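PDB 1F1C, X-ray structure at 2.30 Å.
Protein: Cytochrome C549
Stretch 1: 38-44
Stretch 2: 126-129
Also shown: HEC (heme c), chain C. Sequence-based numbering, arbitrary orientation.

Stretch 1 38-44: CHALGVT
Stretch 2 (126-129) EQWG

Cys38 lies in a helix that begins earlier in the chain. The side chains of Cys38 and His39 serve the heme, and His39 reaches the second stretch only marginally, His39 O lying 4.3 Å from Trp128 CH2. Cys38, chi1 m, bonds covalently through SG to HEC CAC at 1.9 Å. His39, with chi1 m and chi2 -55°, sends NE2 to HEC FE at 2.2 Å; an atom elsewhere in the structure also binds the iron. Imidazole suits this post because its other nitrogen remains free to donate: His39 ND1 bonds to Val43 O at 2.6 Å (157°). His39 O accepts from Gly42 N at 2.8 Å, and the chain turns back.

Ala40 (phi/psi -54/139) makes no contact across; its O receives a weak bond from Val43 N at 3.4 Å. Leu41 adopts 68/17, with chi1 -91° between wells and chi2 p. Its CB points away, and its closest contacts across are made by backbone atoms: Gly129 N donates to Leu41 O at 2.6 Å, almost linear at 178°. The same Leu41 O lies 3.4 Å from Trp128 CA in a CA-H...O contact. Water 1 lies 2.8 Å from Leu41 O and 2.6 Å from Gly129 O, placed to donate to either, though it has more acceptors in reach than protons.

Gly42 (73/21) has its CA 4.1 Å from Gly129 CA. Trp128 (-87/129, chi1 t, chi2 -94°) lays its indole against this turn: Gly42 CA sits 3.3 Å from the six-membered ring centroid, 14° off the normal, a CH-pi contact, and Leu41 C is over the same face, 3.4 Å from Trp128 CE3. A CB on Gly42 would fall 2.3 Å from Trp128 CE2, and positive phi also favours glycine. Gly42 O meets Gly129 CA at 3.1 Å; Gly129 has phi 71°.

Val43 (-101/177, chi1 p) turns its CB away; its backbone O serves His39. Thr44 (-132/99, chi1 m) suits both surroundings: methyl CG2 packs 3.7 Å from HEC C2D, while OG1 is hydrogen-bonded elsewhere in the structure.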

# COMPACT_ATOMS: atom_id res chain seq x y z
N CYS A 38 -1.26 -10.60 3.62
CA CYS A 38 -1.49 -9.65 4.70
C CYS A 38 -2.77 -9.98 5.46
O CYS A 38 -3.09 -9.32 6.46
CB CYS A 38 -1.60 -8.25 4.12
SG CYS A 38 -0.30 -7.80 2.92
N HIS A 39 -3.48 -11.01 5.01
CA HIS A 39 -4.73 -11.38 5.66
C HIS A 39 -4.94 -12.81 6.11
O HIS A 39 -6.07 -13.19 6.40
CB HIS A 39 -5.90 -10.99 4.77
CG HIS A 39 -6.08 -9.52 4.59
ND1 HIS A 39 -6.21 -8.65 5.65
CD2 HIS A 39 -6.22 -8.77 3.47
CE1 HIS A 39 -6.44 -7.43 5.19
NE2 HIS A 39 -6.45 -7.47 3.87
N ALA A 40 -3.89 -13.62 6.15
CA ALA A 40 -4.07 -15.00 6.58
C ALA A 40 -4.78 -14.98 7.94
O ALA A 40 -4.48 -14.13 8.79
CB ALA A 40 -2.71 -15.71 6.69
N LEU A 41 -5.73 -15.89 8.12
CA LEU A 41 -6.48 -15.99 9.36
C LEU A 41 -7.41 -14.81 9.60
O LEU A 41 -7.87 -14.59 10.72
CB LEU A 41 -5.53 -16.15 10.56
CG LEU A 41 -5.20 -17.60 10.95
CD1 LEU A 41 -4.34 -18.24 9.87
CD2 LEU A 41 -4.50 -17.62 12.30
N GLY A 42 -7.68 -14.05 8.55
CA GLY A 42 -8.58 -12.91 8.67
C GLY A 42 -8.00 -11.73 9.41
O GLY A 42 -8.74 -10.88 9.93
N VAL A 43 -6.69 -11.66 9.48
CA VAL A 43 -6.04 -10.56 10.15
C VAL A 43 -5.57 -9.58 9.09
O VAL A 43 -5.74 -9.81 7.89
CB VAL A 43 -4.82 -11.04 10.96
CG1 VAL A 43 -3.60 -11.14 10.05
CG2 VAL A 43 -4.58 -10.10 12.13
N THR A 44 -5.00 -8.46 9.53
CA THR A 44 -4.45 -7.48 8.63
C THR A 44 -3.09 -7.22 9.25
O THR A 44 -2.96 -6.50 10.24
CB THR A 44 -5.29 -6.19 8.57
OG1 THR A 44 -6.53 -6.45 7.90
CG2 THR A 44 -4.53 -5.11 7.81
N GLU A 126 -14.00 -17.29 16.40
CA GLU A 126 -13.07 -16.22 16.69
C GLU A 126 -11.63 -16.51 16.29
O GLU A 126 -10.74 -15.69 16.51
CB GLU A 126 -13.13 -15.87 18.17
CG GLU A 126 -14.43 -15.22 18.60
CD GLU A 126 -14.65 -15.33 20.09
OE1 GLU A 126 -13.71 -15.01 20.85
OE2 GLU A 126 -15.76 -15.74 20.50
N GLN A 127 -11.39 -17.67 15.71
CA GLN A 127 -10.04 -17.97 15.26
C GLN A 127 -9.77 -17.05 14.07
O GLN A 127 -8.62 -16.65 13.83
CB GLN A 127 -9.93 -19.43 14.84
CG GLN A 127 -9.98 -20.40 15.99
CD GLN A 127 -10.02 -21.82 15.50
OE1 GLN A 127 -11.01 -22.26 14.91
NE2 GLN A 127 -8.94 -22.55 15.73
N TRP A 128 -10.82 -16.71 13.34
CA TRP A 128 -10.70 -15.83 12.19
C TRP A 128 -10.79 -14.37 12.63
O TRP A 128 -11.71 -13.98 13.33
CB TRP A 128 -11.79 -16.13 11.17
CG TRP A 128 -11.79 -15.23 9.98
CD1 TRP A 128 -12.53 -14.08 9.81
CD2 TRP A 128 -11.04 -15.40 8.77
NE1 TRP A 128 -12.30 -13.55 8.56
CE2 TRP A 128 -11.39 -14.33 7.90
CE3 TRP A 128 -10.12 -16.36 8.33
CZ2 TRP A 128 -10.84 -14.20 6.62
CZ3 TRP A 128 -9.56 -16.22 7.06
CH2 TRP A 128 -9.93 -15.15 6.22
N GLY A 129 -9.82 -13.58 12.20
CA GLY A 129 -9.80 -12.17 12.55
C GLY A 129 -9.46 -11.96 14.02
O GLY A 129 -8.26 -12.06 14.36
FE HEC C . -6.48 -6.07 2.23
CHA HEC C . -7.99 -3.87 4.34
CHB HEC C . -9.60 -7.52 1.57
CHC HEC C . -5.12 -8.18 -0.07
CHD HEC C . -3.42 -5.00 3.22
NA HEC C . -8.36 -5.72 2.77
C1A HEC C . -8.81 -4.76 3.64
C2A HEC C . -10.23 -4.90 3.83
C3A HEC C . -10.67 -5.90 3.07
C4A HEC C . -9.51 -6.44 2.45
CMA HEC C . -12.11 -6.27 2.74
CAA HEC C . -11.09 -4.04 4.70
CBA HEC C . -11.03 -4.64 6.08
CGA HEC C . -12.02 -3.99 7.01
O1A HEC C . -12.69 -3.04 6.58
O2A HEC C . -12.12 -4.44 8.16
NB HEC C . -7.19 -7.49 1.01
C1B HEC C . -8.50 -7.99 0.89
C2B HEC C . -8.61 -8.96 -0.15
C3B HEC C . -7.38 -9.05 -0.71
C4B HEC C . -6.49 -8.20 0.05
CMB HEC C . -9.83 -9.77 -0.56
CAB HEC C . -7.06 -9.80 -1.84
CBB HEC C . -7.63 -9.53 -3.09
NC HEC C . -4.67 -6.51 1.72
C1C HEC C . -4.27 -7.43 0.76
C2C HEC C . -2.86 -7.50 0.67
C3C HEC C . -2.35 -6.57 1.54
C4C HEC C . -3.51 -5.99 2.23
CMC HEC C . -2.04 -8.48 -0.18
CAC HEC C . -0.97 -6.36 1.80
CBC HEC C . -0.07 -5.96 0.77
ND HEC C . -5.84 -4.68 3.46
C1D HEC C . -4.53 -4.33 3.72
C2D HEC C . -4.46 -3.25 4.65
C3D HEC C . -5.74 -2.94 4.96
C4D HEC C . -6.60 -3.85 4.25
CMD HEC C . -3.19 -2.72 5.35
CAD HEC C . -6.21 -1.78 5.84
CBD HEC C . -6.38 -0.48 5.05
CGD HEC C . -6.93 0.66 5.90
O1D HEC C . -8.09 0.60 6.34
O2D HEC C . -6.18 1.63 6.14
O HOH W 1 -7.14 -14.16 13.36